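Local coordinates for mandelate racemase / muconate lactonizing enzyme, C-terminal domain protein (Labrenzia alexandrii, PDB 4E5T) that is a magnesium-binding member of the mandelate racemase/muconate lactonizing enzyme family of the enolase superfamily, probably an isomerase or lyase of unknown substrate, at residues A[178-183]-A[394-399]; A[184-189]-A[217-222]; A[6-11]-A[26-31]. All blocks are in the same frame, centred on the assembly; numbering follows the deposited sequence.

Contact 1 of 3, residues A[178-183]-A[394-399]; sequences YTIYDG and LGFQET
A single beta bridge, Thr-179 with Gln-397, joins the loop after strand 169-172 of the barrel domain to the C-terminal tail. Gln-397 grips the loop with both of its backbone polar atoms. Its N donates to Tyr-178 O at 2.7 Å, nearly straight at 168° and in the carbonyl plane. Its O accepts from Ile-180 N at 3.1 Å, from above the carbonyl plane. Phe-396 points at the loop. Its CD1 meets the edge of the Tyr-178 ring, 3.7 Å from CD2 of that residue, with the two ring planes 76° apart. Its CB lies against Ile-180 CG2 at 3.6 Å. Tyr-83 of a second subunit meets both rings, so the contact is part of a subunit interface. At the other end of Tyr-178, OH comes up to Leu-394 CD2, and that leucine side chain is about 7 Å from the bound magnesium. Behind the bridge, residues Thr-179 to Asp-182 make a type I turn. Thr-179 OG1 accepts from Tyr-181 N, an ST turn. The same hydroxyl donates to Asp-182 OD1 at 2.7 Å, meeting that oxygen from above the carboxylate plane.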
loop_
_atom_site.group_PDB
_atom_site.type_symbol
_atom_site.label_atom_id
_atom_site.label_comp_id
_atom_site.label_asym_id
_atom_site.label_seq_id
_atom_site.Cartn_x
_atom_site.Cartn_y
_atom_site.Cartn_z
ATOM N N TYR A 178 2.213 -33.234 -11.622
ATOM C CA TYR A 178 1.338 -32.078 -11.691
ATOM C C TYR A 178 -0.079 -32.509 -12.051
ATOM O O TYR A 178 -0.274 -33.278 -12.986
ATOM C CB TYR A 178 1.882 -31.001 -12.644
ATOM C CG TYR A 178 2.496 -31.465 -13.948
ATOM C CD1 TYR A 178 3.787 -31.987 -13.990
ATOM C CD2 TYR A 178 1.814 -31.316 -15.152
ATOM C CE1 TYR A 178 4.366 -32.380 -15.198
ATOM C CE2 TYR A 178 2.387 -31.707 -16.364
ATOM C CZ TYR A 178 3.661 -32.238 -16.381
ATOM O OH TYR A 178 4.229 -32.638 -17.575
ATOM N N THR A 179 -1.058 -32.027 -11.288
ATOM C CA THR A 179 -2.450 -32.491 -11.399
ATOM C C THR A 179 -3.458 -31.397 -11.747
ATOM O O THR A 179 -3.191 -30.206 -11.609
ATOM C CB THR A 179 -2.967 -33.145 -10.085
ATOM O OG1 THR A 179 -3.337 -32.119 -9.144
ATOM C CG2 THR A 179 -1.926 -34.061 -9.471
ATOM N N ILE A 180 -4.644 -31.824 -12.159
ATOM C CA ILE A 180 -5.706 -30.904 -12.538
ATOM C C ILE A 180 -6.284 -30.157 -11.337
ATOM O O ILE A 180 -7.143 -29.289 -11.487
ATOM C CB ILE A 180 -6.838 -31.659 -13.227
ATOM C CG1 ILE A 180 -7.362 -32.755 -12.300
ATOM C CG2 ILE A 180 -6.348 -32.242 -14.542
ATOM C CD1 ILE A 180 -8.621 -33.429 -12.786
ATOM N N TYR A 181 -5.818 -30.499 -10.144
ATOM C CA TYR A 181 -6.347 -29.893 -8.938
ATOM C C TYR A 181 -5.304 -29.033 -8.237
ATOM O O TYR A 181 -5.458 -28.689 -7.065
ATOM C CB TYR A 181 -6.855 -30.972 -8.000
ATOM C CG TYR A 181 -8.032 -31.752 -8.548
ATOM C CD1 TYR A 181 -9.152 -31.106 -9.042
ATOM C CD2 TYR A 181 -8.017 -33.143 -8.576
ATOM C CE1 TYR A 181 -10.222 -31.820 -9.531
ATOM C CE2 TYR A 181 -9.080 -33.858 -9.071
ATOM C CZ TYR A 181 -10.175 -33.194 -9.545
ATOM O OH TYR A 181 -11.235 -33.909 -10.028
ATOM N N ASP A 182 -4.244 -28.689 -8.966
ATOM C CA ASP A 182 -3.169 -27.853 -8.448
ATOM C C ASP A 182 -3.688 -26.442 -8.145
ATOM O O ASP A 182 -4.682 -26.022 -8.736
ATOM C CB ASP A 182 -2.010 -27.843 -9.452
ATOM C CG ASP A 182 -1.199 -29.146 -9.422
ATOM O OD1 ASP A 182 -1.584 -30.061 -8.656
ATOM O OD2 ASP A 182 -0.185 -29.261 -10.162
ATOM N N GLY A 183 -3.045 -25.706 -7.228
ATOM C CA GLY A 183 -1.824 -26.117 -6.547
ATOM C C GLY A 183 -2.040 -27.048 -5.372
ATOM O O GLY A 183 -3.088 -27.036 -4.711
ATOM N N LEU A 394 0.242 -32.352 -24.510
ATOM C CA LEU A 394 0.734 -32.389 -23.137
ATOM C C LEU A 394 -0.450 -32.407 -22.170
ATOM O O LEU A 394 -1.511 -31.878 -22.491
ATOM C CB LEU A 394 1.574 -31.148 -22.890
ATOM C CG LEU A 394 2.953 -31.288 -22.261
ATOM C CD1 LEU A 394 3.551 -29.903 -22.079
ATOM C CD2 LEU A 394 2.902 -32.052 -20.930
ATOM N N GLY A 395 -0.286 -33.005 -20.991
ATOM C CA GLY A 395 -1.416 -33.186 -20.090
ATOM C C GLY A 395 -1.051 -33.342 -18.629
ATOM O O GLY A 395 0.096 -33.640 -18.302
ATOM N N PHE A 396 -2.038 -33.141 -17.755
ATOM C CA PHE A 396 -1.871 -33.243 -16.301
ATOM C C PHE A 396 -2.100 -34.675 -15.799
ATOM O O PHE A 396 -2.594 -35.529 -16.544
ATOM C CB PHE A 396 -2.899 -32.351 -15.592
ATOM C CG PHE A 396 -2.539 -30.885 -15.520
ATOM C CD1 PHE A 396 -1.671 -30.413 -14.542
ATOM C CD2 PHE A 396 -3.128 -29.967 -16.388
ATOM C CE1 PHE A 396 -1.366 -29.057 -14.457
ATOM C CE2 PHE A 396 -2.827 -28.606 -16.315
ATOM C CZ PHE A 396 -1.944 -28.152 -15.354
ATOM N N GLN A 397 -1.759 -34.922 -14.531
ATOM C CA GLN A 397 -2.269 -36.087 -13.791
ATOM C C GLN A 397 -3.692 -35.812 -13.238
ATOM O O GLN A 397 -3.924 -34.811 -12.565
ATOM C CB GLN A 397 -1.320 -36.486 -12.651
ATOM C CG GLN A 397 -1.805 -37.710 -11.857
ATOM C CD GLN A 397 -0.959 -38.008 -10.633
ATOM O OE1 GLN A 397 -1.283 -37.579 -9.524
ATOM N NE2 GLN A 397 0.131 -38.754 -10.825
ATOM N N GLU A 398 -4.648 -36.694 -13.519
ATOM C CA GLU A 398 -6.047 -36.397 -13.196
ATOM C C GLU A 398 -6.535 -37.011 -11.883
ATOM O O GLU A 398 -7.730 -36.992 -11.590
ATOM C CB GLU A 398 -6.971 -36.784 -14.355
ATOM C CG GLU A 398 -6.668 -36.018 -15.641
ATOM C CD GLU A 398 -7.492 -36.506 -16.819
ATOM O OE1 GLU A 398 -7.489 -35.822 -17.874
ATOM O OE2 GLU A 398 -8.138 -37.575 -16.692
ATOM N N THR A 399 -5.615 -37.570 -11.104
ATOM C CA THR A 399 -5.902 -37.900 -9.714
ATOM C C THR A 399 -5.326 -36.770 -8.852
ATOM O O THR A 399 -4.419 -36.056 -9.290
ATOM C CB THR A 399 -5.311 -39.278 -9.296
ATOM O OG1 THR A 399 -3.876 -39.249 -9.354
ATOM C CG2 THR A 399 -5.830 -40.376 -10.199
#

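Contact 2 of 3, residues A[184-189]-A[217-222]; sequences HQPSLE and GQFTVS
His-184 and Phe-219 bury the most surface here, and their backbones form a single bridge. His-184 N donates to Gln-218 O at 2.7 Å, with 163° at the hydrogen. Thr-220 N returns a bond of 3.1 Å to His-184 O, on a lone pair. The His-184 side chain starts in the crowded position, with CG between N and the carbonyl carbon (chi1 69°). Its ring therefore runs beside Phe-219. The edge of Phe-219 is turned toward the imidazole face, an offset edge-to-face pair with centroids 5.3 Å apart and planes at 64°. His-184 CE1 also touches Gln-218 CB at 3.5 Å. Asp-182 OD1 holds ND1 by a hydrogen bond, which helps to set the rotation of the imidazole. An alanine in place of His-184 would lack the ring and its bond to Asp-182, and would probably loosen the packing on Phe-219 and Gln-218. Phe-219 CE1 meets Pro-186 CB at 3.6 Å, while Gln-218 CB lies over one face of the phenyl ring. Gln-185 NE2 lies near Thr-220 and Ser-222, but its weak hydrogen bond is to Gln-312 of a third subunit; OE1 bonds weakly to Arg-226. The contact joins successive beta-alpha loops of the TIM-type barrel domain, after strands 169-172 and 210-213 and leading into helices 188-205 and 221-231. Ser-187 and Thr-220 are their N-caps, and Phe-219 packs on Leu-227 of the second.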
loop_
_atom_site.group_PDB
_atom_site.type_symbol
_atom_site.label_atom_id
_atom_site.label_comp_id
_atom_site.label_asym_id
_atom_site.label_seq_id
_atom_site.Cartn_x
_atom_site.Cartn_y
_atom_site.Cartn_z
ATOM N N HIS A 184 -1.035 -27.871 -5.107
ATOM C CA HIS A 184 -1.100 -28.782 -3.971
ATOM C C HIS A 184 0.118 -28.609 -3.058
ATOM O O HIS A 184 0.879 -27.663 -3.204
ATOM C CB HIS A 184 -1.217 -30.219 -4.461
ATOM C CG HIS A 184 0.018 -30.727 -5.131
ATOM N ND1 HIS A 184 0.202 -30.672 -6.497
ATOM C CD2 HIS A 184 1.133 -31.308 -4.624
ATOM C CE1 HIS A 184 1.377 -31.192 -6.801
ATOM N NE2 HIS A 184 1.961 -31.585 -5.683
ATOM N N GLN A 185 0.302 -29.523 -2.117
ATOM C CA GLN A 185 1.393 -29.401 -1.157
ATOM C C GLN A 185 2.465 -30.496 -1.383
ATOM O O GLN A 185 2.133 -31.674 -1.606
ATOM C CB GLN A 185 0.808 -29.453 0.262
ATOM C CG GLN A 185 1.707 -28.928 1.360
ATOM C CD GLN A 185 1.626 -27.423 1.544
ATOM O OE1 GLN A 185 2.607 -26.792 1.939
ATOM N NE2 GLN A 185 0.455 -26.840 1.274
ATOM N N PRO A 186 3.758 -30.119 -1.332
ATOM C CA PRO A 186 4.765 -31.151 -1.604
ATOM C C PRO A 186 4.760 -32.193 -0.517
ATOM O O PRO A 186 4.596 -31.866 0.658
ATOM C CB PRO A 186 6.098 -30.380 -1.597
ATOM C CG PRO A 186 5.844 -29.170 -0.830
ATOM C CD PRO A 186 4.370 -28.828 -0.978
ATOM N N SER A 187 4.911 -33.448 -0.905
ATOM C CA SER A 187 5.091 -34.494 0.086
ATOM C C SER A 187 6.509 -34.385 0.612
ATOM O O SER A 187 7.355 -33.747 -0.013
ATOM C CB SER A 187 4.890 -35.865 -0.541
ATOM O OG SER A 187 6.040 -36.234 -1.272
ATOM N N LEU A 188 6.777 -35.006 1.754
ATOM C CA LEU A 188 8.140 -35.044 2.269
ATOM C C LEU A 188 9.079 -35.798 1.320
ATOM O O LEU A 188 10.251 -35.435 1.192
ATOM C CB LEU A 188 8.175 -35.615 3.686
ATOM C CG LEU A 188 7.438 -34.739 4.704
ATOM C CD1 LEU A 188 7.369 -35.410 6.053
ATOM C CD2 LEU A 188 8.091 -33.374 4.833
ATOM N N GLU A 189 8.554 -36.827 0.649
ATOM C CA GLU A 189 9.273 -37.504 -0.442
ATOM C C GLU A 189 9.604 -36.534 -1.601
ATOM O O GLU A 189 10.738 -36.505 -2.101
ATOM C CB GLU A 189 8.447 -38.676 -0.985
ATOM C CG GLU A 189 8.958 -40.063 -0.641
ATOM C CD GLU A 189 8.422 -41.143 -1.594
ATOM O OE1 GLU A 189 7.583 -41.966 -1.152
ATOM O OE2 GLU A 189 8.844 -41.175 -2.780
ATOM N N GLY A 217 4.070 -25.759 -12.023
ATOM C CA GLY A 217 2.967 -25.157 -11.287
ATOM C C GLY A 217 2.360 -25.993 -10.170
ATOM O O GLY A 217 1.244 -25.705 -9.743
ATOM N N GLN A 218 3.098 -26.996 -9.687
ATOM C CA GLN A 218 2.573 -27.971 -8.729
ATOM C C GLN A 218 1.951 -27.334 -7.509
ATOM O O GLN A 218 0.859 -27.720 -7.069
ATOM C CB GLN A 218 3.670 -28.918 -8.232
ATOM C CG GLN A 218 3.972 -30.099 -9.126
ATOM C CD GLN A 218 5.009 -29.761 -10.178
ATOM O OE1 GLN A 218 5.010 -28.660 -10.734
ATOM N NE2 GLN A 218 5.913 -30.697 -10.440
ATOM N N PHE A 219 2.656 -26.357 -6.956
ATOM C CA PHE A 219 2.434 -26.005 -5.563
ATOM C C PHE A 219 1.596 -24.768 -5.331
ATOM O O PHE A 219 1.398 -23.956 -6.221
ATOM C CB PHE A 219 3.772 -25.950 -4.832
ATOM C CG PHE A 219 4.632 -27.166 -5.093
ATOM C CD1 PHE A 219 4.245 -28.419 -4.624
ATOM C CD2 PHE A 219 5.803 -27.067 -5.834
ATOM C CE1 PHE A 219 5.025 -29.541 -4.877
ATOM C CE2 PHE A 219 6.571 -28.177 -6.087
ATOM C CZ PHE A 219 6.187 -29.416 -5.610
ATOM N N THR A 220 1.038 -24.690 -4.134
ATOM C CA THR A 220 0.463 -23.467 -3.642
ATOM C C THR A 220 1.649 -22.671 -3.166
ATOM O O THR A 220 2.754 -23.205 -3.086
ATOM C CB THR A 220 -0.469 -23.715 -2.457
ATOM O OG1 THR A 220 0.285 -24.203 -1.328
ATOM C CG2 THR A 220 -1.556 -24.709 -2.855
ATOM N N VAL A 221 1.415 -21.400 -2.865
ATOM C CA VAL A 221 2.466 -20.518 -2.400
ATOM C C VAL A 221 3.203 -21.069 -1.182
ATOM O O VAL A 221 4.429 -21.111 -1.170
ATOM C CB VAL A 221 1.913 -19.114 -2.125
ATOM C CG1 VAL A 221 2.938 -18.250 -1.407
ATOM C CG2 VAL A 221 1.479 -18.476 -3.442
ATOM N N SER A 222 2.467 -21.516 -0.174
ATOM C CA SER A 222 3.106 -22.093 1.006
ATOM C C SER A 222 3.970 -23.318 0.651
ATOM O O SER A 222 5.084 -23.474 1.143
ATOM C CB SER A 222 2.069 -22.448 2.079
ATOM O OG SER A 222 1.099 -23.359 1.586
#

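Contact 3 of 3, residues A[6-11]-A[26-31]; sequences DIETFV and FVKLVT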
loop_
_atom_site.group_PDB
_atom_site.type_symbol
_atom_site.label_atom_id
_atom_site.label_comp_id
_atom_site.label_asym_id
_atom_site.label_seq_id
_atom_site.Cartn_x
_atom_site.Cartn_y
_atom_site.Cartn_z
ATOM N N ASP A 6 -2.567 -17.234 -49.469
ATOM C CA ASP A 6 -2.800 -18.652 -49.276
ATOM C C ASP A 6 -2.119 -19.155 -48.024
ATOM O O ASP A 6 -1.032 -18.699 -47.650
ATOM C CB ASP A 6 -2.297 -19.445 -50.482
ATOM C CG ASP A 6 -3.260 -19.403 -51.648
ATOM O OD1 ASP A 6 -4.429 -19.817 -51.464
ATOM O OD2 ASP A 6 -2.849 -18.951 -52.744
ATOM N N ILE A 7 -2.787 -20.106 -47.383
ATOM C CA ILE A 7 -2.266 -20.774 -46.215
ATOM C C ILE A 7 -2.320 -22.288 -46.450
ATOM O O ILE A 7 -3.255 -22.809 -47.077
ATOM C CB ILE A 7 -3.038 -20.363 -44.930
ATOM C CG1 ILE A 7 -2.448 -21.068 -43.698
ATOM C CG2 ILE A 7 -4.529 -20.644 -45.066
ATOM C CD1 ILE A 7 -3.085 -20.669 -42.381
ATOM N N GLU A 8 -1.277 -22.982 -46.008
ATOM C CA GLU A 8 -1.360 -24.418 -45.822
ATOM C C GLU A 8 -1.022 -24.672 -44.350
ATOM O O GLU A 8 -0.218 -23.949 -43.764
ATOM C CB GLU A 8 -0.430 -25.192 -46.775
ATOM C CG GLU A 8 -0.558 -26.714 -46.621
ATOM C CD GLU A 8 0.247 -27.539 -47.629
ATOM O OE1 GLU A 8 1.307 -27.058 -48.108
ATOM O OE2 GLU A 8 -0.191 -28.681 -47.936
ATOM N N THR A 9 -1.673 -25.662 -43.743
ATOM C CA THR A 9 -1.333 -26.074 -42.386
ATOM C C THR A 9 -0.787 -27.483 -42.423
ATOM O O THR A 9 -1.088 -28.263 -43.326
ATOM C CB THR A 9 -2.536 -26.019 -41.395
ATOM O OG1 THR A 9 -3.655 -26.744 -41.927
ATOM C CG2 THR A 9 -2.944 -24.586 -41.105
ATOM N N PHE A 10 0.034 -27.788 -41.430
ATOM C CA PHE A 10 0.655 -29.092 -41.304
ATOM C C PHE A 10 0.532 -29.518 -39.852
ATOM O O PHE A 10 0.897 -28.779 -38.938
ATOM C CB PHE A 10 2.137 -29.020 -41.668
ATOM C CG PHE A 10 2.417 -28.379 -43.003
ATOM C CD1 PHE A 10 2.294 -27.001 -43.174
ATOM C CD2 PHE A 10 2.836 -29.149 -44.075
ATOM C CE1 PHE A 10 2.552 -26.415 -44.387
ATOM C CE2 PHE A 10 3.107 -28.562 -45.293
ATOM C CZ PHE A 10 2.965 -27.199 -45.451
ATOM N N VAL A 11 -0.012 -30.702 -39.640
ATOM C CA VAL A 11 -0.004 -31.310 -38.343
ATOM C C VAL A 11 0.969 -32.460 -38.459
ATOM O O VAL A 11 0.750 -33.379 -39.237
ATOM C CB VAL A 11 -1.397 -31.800 -37.980
ATOM C CG1 VAL A 11 -1.413 -32.392 -36.561
ATOM C CG2 VAL A 11 -2.411 -30.645 -38.134
ATOM N N PHE A 26 2.333 -26.667 -37.916
ATOM C CA PHE A 26 3.035 -25.706 -38.751
ATOM C C PHE A 26 2.063 -24.958 -39.637
ATOM O O PHE A 26 1.007 -25.477 -40.004
ATOM C CB PHE A 26 4.088 -26.418 -39.605
ATOM C CG PHE A 26 5.173 -27.090 -38.804
ATOM C CD1 PHE A 26 5.674 -26.503 -37.660
ATOM C CD2 PHE A 26 5.688 -28.308 -39.196
ATOM C CE1 PHE A 26 6.675 -27.118 -36.924
ATOM C CE2 PHE A 26 6.688 -28.929 -38.462
ATOM C CZ PHE A 26 7.183 -28.327 -37.329
ATOM N N VAL A 27 2.414 -23.728 -39.970
ATOM C CA VAL A 27 1.660 -22.988 -40.972
ATOM C C VAL A 27 2.576 -22.534 -42.118
ATOM O O VAL A 27 3.764 -22.255 -41.912
ATOM C CB VAL A 27 0.896 -21.765 -40.364
ATOM C CG1 VAL A 27 -0.126 -22.218 -39.359
ATOM C CG2 VAL A 27 1.846 -20.778 -39.727
ATOM N N LYS A 28 2.012 -22.468 -43.322
ATOM C CA LYS A 28 2.710 -21.945 -44.503
ATOM C C LYS A 28 1.918 -20.772 -45.124
ATOM O O LYS A 28 0.833 -20.975 -45.656
ATOM C CB LYS A 28 2.895 -23.080 -45.525
ATOM C CG LYS A 28 3.839 -22.783 -46.676
ATOM C CD LYS A 28 3.105 -22.869 -47.991
ATOM C CE LYS A 28 3.978 -23.427 -49.097
ATOM N NZ LYS A 28 3.246 -24.458 -49.898
ATOM N N LEU A 29 2.441 -19.550 -45.048
ATOM C CA LEU A 29 1.761 -18.395 -45.657
ATOM C C LEU A 29 2.358 -18.025 -47.005
ATOM O O LEU A 29 3.573 -17.908 -47.144
ATOM C CB LEU A 29 1.828 -17.168 -44.753
ATOM C CG LEU A 29 1.158 -17.193 -43.385
ATOM C CD1 LEU A 29 0.876 -15.772 -42.968
ATOM C CD2 LEU A 29 -0.116 -17.980 -43.450
ATOM N N VAL A 30 1.510 -17.829 -48.005
ATOM C CA VAL A 30 2.014 -17.472 -49.325
ATOM C C VAL A 30 1.424 -16.176 -49.841
ATOM O O VAL A 30 0.205 -16.044 -49.945
ATOM C CB VAL A 30 1.688 -18.539 -50.368
ATOM C CG1 VAL A 30 2.465 -18.257 -51.639
ATOM C CG2 VAL A 30 2.012 -19.920 -49.839
ATOM N N THR A 31 2.295 -15.227 -50.171
ATOM C CA THR A 31 1.885 -14.015 -50.870
ATOM C C THR A 31 1.523 -14.291 -52.339
ATOM O O THR A 31 1.879 -15.324 -52.921
ATOM C CB THR A 31 3.003 -12.987 -50.886
ATOM O OG1 THR A 31 4.154 -13.578 -51.496
ATOM C CG2 THR A 31 3.361 -12.540 -49.481
#
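Six backbone hydrogen bonds tie these two antiparallel strands together, two at each of the pairs Asp-6 with Val-30, Glu-8 with Lys-28 and Phe-10 with Phe-26. In the central pair, Lys-28 N gives to Glu-8 O at 2.7 Å, and Glu-8 N gives to Lys-28 O at 2.9 Å on a lone pair. Between the three hydrogen-bonded pairs lie Ile-7 with Leu-29 and Thr-9 with Val-27, both non-hydrogen-bonded. Here CA-H groups face carbonyls, as at Ile-7 CA to Lys-28 O, 3.2 Å. The main partner of Glu-8 OE1 is Arg-383, with which it forms a salt bridge. The salt bridge from Glu-8 OE1 to Lys-28 NZ is long, at 3.7 Å. On the same face, the Phe-10 ring turns its edge to its neighbours. Its CE1 lies 3.5 Å from Lys-28 CB, roughly in the ring plane. Phe-10 CB and Phe-26 CB meet at 3.9 Å, and these two side chains cross at about a right angle. The other face is apolar around Ile-7 and Leu-29. These lie side by side, pointing the same way, with CG1 of the first 3.9 Å from CD2 of the second. Both residues rest on Phe-59 of helix 48-63 and Leu-98 of helix 89-110. This is the beta hairpin that opens the three-stranded antiparallel sheet, backed by helices, of the enolase-type N-terminal capping domain.

From the N terminus, contact 3 closes first. It ties strand 4-13 to strand 23-31 and closes the first hairpin of the N-terminal domain. Contact 1 opens later, in the loop after strand 169-172, and closes only near the C terminus, so it encloses most of the barrel domain. Contact 2 opens and closes within that span and joins the entries to helices 188-205 and 221-231. Contacts 1 and 2 touch directly: Asp-182 OD2 packs on Gln-218 CA. Contact 3 stands apart, its centre about 33 Å from that of contact 1 and about 42 Å from that of contact 2, across the chain's centre from contact 2.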